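Local coordinates for protein P450 epoxidase (Sorangium cellulosum, PDB 1Q5D) that is a bacterial haem-containing enzyme of the cytochrome P450 family, with a mainly helical fold around its haem and ligand pocket, at residues A[85-88]-A[89-92]; A[193-196]-A[197-201]; A[275-278]-A[279-283]. All coordinates share one frame; numbering follows the deposited sequence.

Interaction 1 of 3, residues A[85-88]-A[89-92]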
ATOM      1  N   PRO A  85      18.612   9.497  -8.577  1.00 36.81           N
ATOM      2  CA  PRO A  85      19.644   9.666  -7.545  1.00 36.68           C
ATOM      3  C   PRO A  85      19.137  10.428  -6.330  1.00 36.38           C
ATOM      4  O   PRO A  85      19.761  10.336  -5.271  1.00 36.05           O
ATOM      5  CB  PRO A  85      20.717  10.494  -8.249  1.00 37.16           C
ATOM      6  CG  PRO A  85      20.471  10.296  -9.686  1.00 38.19           C
ATOM      7  CD  PRO A  85      18.995  10.115  -9.860  1.00 36.91           C
ATOM      8  N   GLU A  86      18.042  11.169  -6.500  1.00 35.28           N
ATOM      9  CA  GLU A  86      17.403  11.903  -5.408  1.00 35.40           C
ATOM     10  C   GLU A  86      16.843  10.942  -4.362  1.00 35.65           C
ATOM     11  O   GLU A  86      16.576  11.349  -3.228  1.00 36.29           O
ATOM     12  CB  GLU A  86      16.263  12.773  -5.948  1.00 35.51           C
ATOM     13  CG  GLU A  86      16.713  14.013  -6.717  1.00 35.71           C
ATOM     14  CD  GLU A  86      17.042  13.718  -8.175  1.00 36.57           C
ATOM     15  OE1 GLU A  86      16.838  12.562  -8.624  1.00 34.00           O
ATOM     16  OE2 GLU A  86      17.504  14.657  -8.870  1.00 37.00           O
ATOM     17  N   LEU A  87      16.662   9.677  -4.751  1.00 34.25           N
ATOM     18  CA  LEU A  87      16.092   8.653  -3.872  1.00 32.75           C
ATOM     19  C   LEU A  87      17.143   7.623  -3.419  1.00 32.93           C
ATOM     20  O   LEU A  87      16.811   6.620  -2.782  1.00 33.23           O
ATOM     21  CB  LEU A  87      14.910   7.956  -4.566  1.00 31.55           C
ATOM     22  CG  LEU A  87      13.633   8.816  -4.609  1.00 30.64           C
ATOM     23  CD1 LEU A  87      12.475   8.132  -5.336  1.00 30.14           C
ATOM     24  CD2 LEU A  87      13.219   9.210  -3.189  1.00 30.82           C
ATOM     25  N   SER A  88      18.406   7.883  -3.745  1.00 33.46           N
ATOM     26  CA  SER A  88      19.507   6.963  -3.440  1.00 34.16           C
ATOM     27  C   SER A  88      19.579   6.639  -1.943  1.00 34.42           C
ATOM     28  O   SER A  88      19.693   5.467  -1.551  1.00 34.47           O
ATOM     29  CB  SER A  88      20.830   7.568  -3.894  1.00 35.28           C
ATOM     30  OG  SER A  88      21.867   6.626  -3.802  1.00 37.91           O
ATOM     31  N   ASP A  89      19.539   7.680  -1.121  1.00 32.98           N
ATOM     32  CA  ASP A  89      19.536   7.508   0.328  1.00 34.33           C
ATOM     33  C   ASP A  89      18.349   6.667   0.809  1.00 32.75           C
ATOM     34  O   ASP A  89      18.506   5.779   1.638  1.00 32.50           O
ATOM     35  CB  ASP A  89      19.511   8.875   1.023  1.00 35.40           C
ATOM     36  CG  ASP A  89      20.898   9.445   1.222  1.00 36.97           C
ATOM     37  OD1 ASP A  89      21.009  10.556   1.774  1.00 37.23           O
ATOM     38  OD2 ASP A  89      21.931   8.835   0.869  1.00 37.21           O
ATOM     39  N   MET A  90      17.163   6.957   0.289  1.00 32.47           N
ATOM     40  CA  MET A  90      15.970   6.218   0.696  1.00 31.93           C
ATOM     41  C   MET A  90      16.048   4.743   0.325  1.00 31.71           C
ATOM     42  O   MET A  90      15.534   3.881   1.040  1.00 29.56           O
ATOM     43  CB  MET A  90      14.709   6.816   0.093  1.00 33.76           C
ATOM     44  CG  MET A  90      13.461   6.210   0.707  1.00 35.53           C
ATOM     45  SD  MET A  90      11.931   6.727  -0.030  1.00 38.81           S
ATOM     46  CE  MET A  90      11.819   8.395   0.603  1.00 37.36           C
ATOM     47  N   LYS A  91      16.693   4.458  -0.800  1.00 31.60           N
ATOM     48  CA  LYS A  91      16.823   3.085  -1.265  1.00 32.46           C
ATOM     49  C   LYS A  91      17.798   2.309  -0.385  1.00 35.56           C
ATOM     50  O   LYS A  91      17.617   1.113  -0.136  1.00 37.21           O
ATOM     51  CB  LYS A  91      17.311   3.068  -2.712  1.00 31.48           C
ATOM     52  CG  LYS A  91      16.279   3.573  -3.737  1.00 30.22           C
ATOM     53  CD  LYS A  91      16.867   3.496  -5.152  1.00 30.07           C
ATOM     54  CE  LYS A  91      15.856   3.910  -6.208  1.00 28.93           C
ATOM     55  NZ  LYS A  91      16.498   4.052  -7.570  1.00 27.94           N
ATOM     56  N   LYS A  92      18.843   2.974   0.088  1.00 36.72           N
ATOM     57  CA  LYS A  92      19.866   2.230   0.812  1.00 39.26           C
ATOM     58  C   LYS A  92      19.673   2.225   2.326  1.00 38.34           C
ATOM     59  O   LYS A  92      19.936   1.221   2.981  1.00 37.74           O
ATOM     60  CB  LYS A  92      21.275   2.683   0.437  1.00 41.06           C
ATOM     61  CG  LYS A  92      21.558   4.137   0.616  1.00 43.65           C
ATOM     62  CD  LYS A  92      22.903   4.481  -0.037  1.00 46.56           C
ATOM     63  CE  LYS A  92      22.935   4.042  -1.501  1.00 47.73           C
ATOM     64  NZ  LYS A  92      24.296   4.175  -2.102  1.00 49.66           N
TER
HETATM   65  O   HOH W   1      19.971  10.418  -2.135  1.00 42.31           O
HETATM   66  O   HOH W   2      16.548   9.831  -0.775  1.00 32.43           O
HETATM   67  O   HOH W   3      22.981   7.585  -1.219  1.00 50.62           O
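Leu87 and Met90 run out in the same direction, with CD2 of Leu87 4.1 Å from CE of Met90. Met90 reaches that methyl through a chain that leaves with CG anti to its own N (chi1 -170°), stays extended at the next bond and bends only at the CG-SD bond (chi3 -73°), which swings CE toward Leu87. Its side chain also lies about 4 Å from the bound EPB, whose pocket it helps to line, and it packs on Thr179 of helix 169-182. The backbone here passes from a 3-10 turn, 85-87, into helix 88-93 with Leu87 as the N-cap residue. Lys91 N donates to Leu87 O over 2.9 Å, and Lys92 N to Ser88 O over 3.1 Å. Lys91 CG sits close to the same Leu87 O, and the chain runs on fully extended, carrying NZ to the carbonyls of Tyr80 and Ala83 and into a cation-pi contact with the Tyr80 ring. Lys92 instead turns CG in over Ser88 O (chi1 56°) and bends again at chi3, with CE 3.6 Å from Ser88 OG. A water joins Ser88 OG to Asp89 OD2, donating to the carboxylate over 2.7 Å. Two further waters extend the first turn, linking Pro85 O to Asp89 N and Glu86 O to Met90 N.

Interaction 2 of 3, residues A[193-196]-A[197-201]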
ATOM      1  N   GLU A 193       4.553   7.771 -15.765  1.00 44.46           N
ATOM      2  CA  GLU A 193       4.672   9.226 -15.595  1.00 45.25           C
ATOM      3  C   GLU A 193       6.005   9.772 -16.115  1.00 44.86           C
ATOM      4  O   GLU A 193       6.999   9.045 -16.185  1.00 45.18           O
ATOM      5  CB  GLU A 193       4.478   9.642 -14.119  1.00 47.21           C
ATOM      6  CG  GLU A 193       4.238  11.141 -13.915  1.00 49.01           C
ATOM      7  CD  GLU A 193       3.780  11.506 -12.506  1.00 51.22           C
ATOM      8  OE1 GLU A 193       3.046  10.708 -11.878  1.00 52.07           O
ATOM      9  OE2 GLU A 193       4.144  12.608 -12.016  1.00 51.49           O
ATOM     10  N   GLU A 194       6.014  11.059 -16.464  1.00 44.06           N
ATOM     11  CA  GLU A 194       7.219  11.776 -16.880  1.00 43.68           C
ATOM     12  C   GLU A 194       8.213  11.893 -15.734  1.00 42.02           C
ATOM     13  O   GLU A 194       7.848  12.281 -14.625  1.00 39.17           O
ATOM     14  CB  GLU A 194       6.862  13.181 -17.372  1.00 46.08           C
ATOM     15  CG  GLU A 194       5.791  13.217 -18.450  1.00 49.07           C
ATOM     16  CD  GLU A 194       5.813  14.510 -19.247  1.00 51.35           C
ATOM     17  OE1 GLU A 194       6.694  15.361 -18.970  1.00 52.65           O
ATOM     18  OE2 GLU A 194       4.949  14.674 -20.146  1.00 51.80           O
ATOM     19  N   THR A 195       9.471  11.561 -16.015  1.00 40.90           N
ATOM     20  CA  THR A 195      10.524  11.539 -15.009  1.00 40.71           C
ATOM     21  C   THR A 195      10.702  12.888 -14.329  1.00 40.38           C
ATOM     22  O   THR A 195      10.859  12.953 -13.110  1.00 38.28           O
ATOM     23  CB  THR A 195      11.859  11.091 -15.646  1.00 42.31           C
ATOM     24  OG1 THR A 195      11.642   9.886 -16.396  1.00 43.43           O
ATOM     25  CG2 THR A 195      12.854  10.669 -14.572  1.00 42.38           C
ATOM     26  N   LYS A 196      10.664  13.963 -15.112  1.00 39.95           N
ATOM     27  CA  LYS A 196      10.876  15.306 -14.564  1.00 41.17           C
ATOM     28  C   LYS A 196       9.831  15.663 -13.506  1.00 40.46           C
ATOM     29  O   LYS A 196      10.154  16.244 -12.476  1.00 40.46           O
ATOM     30  CB  LYS A 196      10.854  16.368 -15.674  1.00 42.12           C
ATOM     31  CG  LYS A 196      12.033  16.288 -16.662  1.00 44.05           C
ATOM     32  CD  LYS A 196      13.196  17.195 -16.280  1.00 44.36           C
ATOM     33  CE  LYS A 196      14.402  16.935 -17.171  1.00 44.94           C
ATOM     34  NZ  LYS A 196      14.706  18.097 -18.066  1.00 45.23           N
ATOM     35  N   THR A 197       8.581  15.325 -13.782  1.00 39.57           N
ATOM     36  CA  THR A 197       7.492  15.634 -12.867  1.00 39.87           C
ATOM     37  C   THR A 197       7.673  14.844 -11.570  1.00 37.59           C
ATOM     38  O   THR A 197       7.543  15.394 -10.480  1.00 36.63           O
ATOM     39  CB  THR A 197       6.146  15.282 -13.518  1.00 41.24           C
ATOM     40  OG1 THR A 197       6.034  15.969 -14.771  1.00 42.90           O
ATOM     41  CG2 THR A 197       4.998  15.855 -12.704  1.00 42.89           C
ATOM     42  N   LEU A 198       7.975  13.558 -11.714  1.00 36.14           N
ATOM     43  CA  LEU A 198       8.233  12.673 -10.587  1.00 35.18           C
ATOM     44  C   LEU A 198       9.352  13.223  -9.721  1.00 34.36           C
ATOM     45  O   LEU A 198       9.222  13.307  -8.498  1.00 32.55           O
ATOM     46  CB  LEU A 198       8.642  11.276 -11.083  1.00 34.99           C
ATOM     47  CG  LEU A 198       7.566  10.323 -11.606  1.00 35.50           C
ATOM     48  CD1 LEU A 198       8.206   8.954 -11.814  1.00 34.31           C
ATOM     49  CD2 LEU A 198       6.402  10.240 -10.641  1.00 34.55           C
ATOM     50  N   VAL A 199      10.463  13.589 -10.360  1.00 33.50           N
ATOM     51  CA  VAL A 199      11.627  14.067  -9.633  1.00 33.17           C
ATOM     52  C   VAL A 199      11.351  15.413  -8.940  1.00 34.15           C
ATOM     53  O   VAL A 199      11.836  15.660  -7.830  1.00 33.20           O
ATOM     54  CB  VAL A 199      12.875  14.138 -10.555  1.00 34.41           C
ATOM     55  CG1 VAL A 199      14.024  14.883  -9.879  1.00 33.25           C
ATOM     56  CG2 VAL A 199      13.310  12.737 -10.956  1.00 33.73           C
ATOM     57  N   ALA A 200      10.551  16.267  -9.579  1.00 34.65           N
ATOM     58  CA  ALA A 200      10.202  17.544  -8.971  1.00 35.03           C
ATOM     59  C   ALA A 200       9.437  17.320  -7.663  1.00 34.36           C
ATOM     60  O   ALA A 200       9.803  17.866  -6.629  1.00 35.22           O
ATOM     61  CB  ALA A 200       9.366  18.386  -9.929  1.00 35.67           C
ATOM     62  N   SER A 201       8.369  16.528  -7.727  1.00 32.59           N
ATOM     63  CA  SER A 201       7.565  16.191  -6.546  1.00 31.81           C
ATOM     64  C   SER A 201       8.396  15.540  -5.444  1.00 31.72           C
ATOM     65  O   SER A 201       8.205  15.832  -4.259  1.00 32.26           O
ATOM     66  CB  SER A 201       6.416  15.262  -6.932  1.00 31.59           C
ATOM     67  OG  SER A 201       5.585  15.860  -7.903  1.00 30.63           O
TER
HETATM   68  O   HOH W   4       4.164  14.182  -9.420  1.00 42.33           O
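Glu193 lies against Leu198 and Thr197, reaching forward over the first turn of the helix from the residue before its N-cap, Glu194. Its CB starts 4.0 Å from both CG and CD2 of Leu198, and CG keeps the same distance from CD2. The chain leaves with CG anti to the backbone N (chi1 -165°) and remains extended, which lays its length at a slant over the leucine. CD then comes within 3.5 Å of Leu198 CD2, so the carboxylate carbon itself rests on a methyl group. At the tip both oxygens stay by Leu198 CD2; OE2 in addition meets Thr197 CG2 at 3.4 Å, and OE1 has a weak, long ion pair with Arg181. OE2 also accepts a hydrogen bond from a water 3.0 Å away, and that water is hydrogen-bonded in turn to Ser201 OG, one helical turn beyond Thr197. Beneath the glutamate, Glu194 O receives a nearly straight bond from Leu198 N (172° at the hydrogen) and a weak one from Thr197 N. Thr195 and Val199 bring their CG2 methyls to 4.2 Å. This is the N-terminal end of helix 195-218: Leu198 and Ser201 pack on Ala178 of helix 169-182, and Thr195 and Val199 touch Ile84 in the loop that precedes helix 88-93.

Interaction 3 of 3, residues A[275-278]-A[279-283]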
ATOM      1  N   GLU A 275     -25.561  -8.049  -0.757  1.00 46.05           N
ATOM      2  CA  GLU A 275     -25.620  -8.939   0.396  1.00 46.71           C
ATOM      3  C   GLU A 275     -24.560  -8.553   1.426  1.00 45.13           C
ATOM      4  O   GLU A 275     -24.833  -8.519   2.629  1.00 43.77           O
ATOM      5  CB  GLU A 275     -25.479 -10.407  -0.008  1.00 49.15           C
ATOM      6  CG  GLU A 275     -24.637 -10.660  -1.247  1.00 52.25           C
ATOM      7  CD  GLU A 275     -24.573 -12.135  -1.605  1.00 54.19           C
ATOM      8  OE1 GLU A 275     -25.649 -12.780  -1.675  1.00 54.80           O
ATOM      9  OE2 GLU A 275     -23.447 -12.655  -1.812  1.00 55.35           O
ATOM     10  N   ALA A 276     -23.352  -8.255   0.950  1.00 43.15           N
ATOM     11  CA  ALA A 276     -22.275  -7.847   1.843  1.00 41.96           C
ATOM     12  C   ALA A 276     -22.654  -6.546   2.549  1.00 41.65           C
ATOM     13  O   ALA A 276     -22.578  -6.451   3.774  1.00 42.04           O
ATOM     14  CB  ALA A 276     -20.969  -7.697   1.074  1.00 41.39           C
ATOM     15  N   LEU A 277     -23.085  -5.556   1.779  1.00 41.65           N
ATOM     16  CA  LEU A 277     -23.480  -4.271   2.352  1.00 43.05           C
ATOM     17  C   LEU A 277     -24.544  -4.463   3.436  1.00 44.52           C
ATOM     18  O   LEU A 277     -24.460  -3.868   4.510  1.00 44.13           O
ATOM     19  CB  LEU A 277     -23.996  -3.339   1.263  1.00 42.41           C
ATOM     20  CG  LEU A 277     -24.424  -1.938   1.687  1.00 42.60           C
ATOM     21  CD1 LEU A 277     -23.363  -1.278   2.580  1.00 42.36           C
ATOM     22  CD2 LEU A 277     -24.714  -1.098   0.448  1.00 42.09           C
ATOM     23  N   GLU A 278     -25.515  -5.327   3.151  1.00 45.75           N
ATOM     24  CA  GLU A 278     -26.644  -5.555   4.043  1.00 48.08           C
ATOM     25  C   GLU A 278     -26.205  -6.139   5.375  1.00 47.93           C
ATOM     26  O   GLU A 278     -26.790  -5.824   6.413  1.00 48.21           O
ATOM     27  CB  GLU A 278     -27.679  -6.463   3.375  1.00 50.00           C
ATOM     28  CG  GLU A 278     -28.567  -5.750   2.365  1.00 52.58           C
ATOM     29  CD  GLU A 278     -29.349  -4.595   2.970  1.00 54.53           C
ATOM     30  OE1 GLU A 278     -28.747  -3.534   3.253  1.00 55.84           O
ATOM     31  OE2 GLU A 278     -30.576  -4.741   3.156  1.00 55.61           O
ATOM     32  N   LEU A 279     -25.167  -6.973   5.343  1.00 47.84           N
ATOM     33  CA  LEU A 279     -24.627  -7.582   6.553  1.00 47.85           C
ATOM     34  C   LEU A 279     -23.875  -6.573   7.412  1.00 47.90           C
ATOM     35  O   LEU A 279     -23.909  -6.646   8.646  1.00 47.22           O
ATOM     36  CB  LEU A 279     -23.694  -8.746   6.209  1.00 48.31           C
ATOM     37  CG  LEU A 279     -24.339 -10.023   5.668  1.00 48.75           C
ATOM     38  CD1 LEU A 279     -23.284 -10.962   5.105  1.00 48.79           C
ATOM     39  CD2 LEU A 279     -25.169 -10.722   6.742  1.00 49.18           C
ATOM     40  N   VAL A 280     -23.192  -5.638   6.760  1.00 47.20           N
ATOM     41  CA  VAL A 280     -22.409  -4.651   7.485  1.00 47.64           C
ATOM     42  C   VAL A 280     -23.321  -3.576   8.070  1.00 48.92           C
ATOM     43  O   VAL A 280     -22.989  -2.945   9.082  1.00 49.63           O
ATOM     44  CB  VAL A 280     -21.294  -4.038   6.611  1.00 46.69           C
ATOM     45  CG1 VAL A 280     -20.547  -2.968   7.383  1.00 46.22           C
ATOM     46  CG2 VAL A 280     -20.333  -5.126   6.152  1.00 45.57           C
ATOM     47  N   LYS A 281     -24.473  -3.382   7.434  1.00 49.58           N
ATOM     48  CA  LYS A 281     -25.488  -2.474   7.943  1.00 51.10           C
ATOM     49  C   LYS A 281     -26.136  -3.101   9.168  1.00 51.77           C
ATOM     50  O   LYS A 281     -26.368  -2.425  10.169  1.00 52.67           O
ATOM     51  CB  LYS A 281     -26.539  -2.173   6.872  1.00 51.28           C
ATOM     52  CG  LYS A 281     -26.121  -1.094   5.869  1.00 51.40           C
ATOM     53  CD  LYS A 281     -27.146  -0.954   4.741  1.00 51.55           C
ATOM     54  CE  LYS A 281     -26.903   0.311   3.922  1.00 51.67           C
ATOM     55  NZ  LYS A 281     -27.856   0.449   2.779  1.00 51.70           N
ATOM     56  N   ALA A 282     -26.404  -4.403   9.083  1.00 52.39           N
ATOM     57  CA  ALA A 282     -26.994  -5.165  10.183  1.00 52.83           C
ATOM     58  C   ALA A 282     -26.026  -5.322  11.358  1.00 52.86           C
ATOM     59  O   ALA A 282     -26.411  -5.125  12.511  1.00 52.54           O
ATOM     60  CB  ALA A 282     -27.460  -6.533   9.693  1.00 52.94           C
ATOM     61  N   GLU A 283     -24.779  -5.681  11.060  1.00 52.56           N
ATOM     62  CA  GLU A 283     -23.739  -5.839  12.074  1.00 52.18           C
ATOM     63  C   GLU A 283     -22.556  -4.921  11.780  1.00 51.09           C
ATOM     64  O   GLU A 283     -21.586  -5.340  11.149  1.00 51.89           O
ATOM     65  CB  GLU A 283     -23.233  -7.283  12.111  1.00 53.57           C
ATOM     66  CG  GLU A 283     -24.221  -8.308  12.634  1.00 55.62           C
ATOM     67  CD  GLU A 283     -24.023  -9.678  12.008  1.00 56.72           C
ATOM     68  OE1 GLU A 283     -22.914 -10.251  12.153  1.00 57.19           O
ATOM     69  OE2 GLU A 283     -24.978 -10.186  11.367  1.00 57.26           O
TER
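Lys281 N donates to Leu277 O over 3.0 Å and Ala282 N to Glu278 O over the same distance. Leu279 N and Val280 N continue the i to i+4 pattern to Glu275 O and Ala276 O, and each also makes a weak bond to the carbonyl three residues back. Helix 274-282 ends here: Glu283 leaves helical backbone angles while its N still bonds to Leu279 O at 2.7 Å, and its carboxylate forms a salt bridge with Arg349. Along the helix surface Lys281 runs extended and obliquely across both Leu277 and Glu278. Its CE lies 4.0 Å from Leu277 CG, and its CD 3.4 Å from Glu278 OE1. A bend at chi2 (-59°) turns the Glu278 carboxylate toward the lysine, where OE1 meets CD, yet OE1 stays 4.1 Å from NZ, beyond a salt bridge; NZ bonds instead to Pro387 O. On the protein-facing side, Val280 packs on Met287 and Ala290 of helix 287-297, and Ala276 and Leu279 press against Val348.

From the N terminus, interaction 1 comes first, at the passage from the 3-10 turn 85-87 into helix 88-93; interaction 2 follows at the start of helix 195-218, and interaction 3 finishes helix 274-282. Each joins two adjoining segments, through residues mostly three to five apart, so none closes a long loop, and the three follow in series without nesting or crossing. Interactions 1 and 2, with centres about 15 Å apart, meet where Glu86 OE2 lies 3.6 Å from Val199 CG1. Both pack on helix 169-182; of the two, interaction 1 reaches the bound EPB, through Met90. Interaction 3 stands on the opposite side of the chain's centre, its nearest atoms about 32 Å from interaction 2, beside helix 287-297.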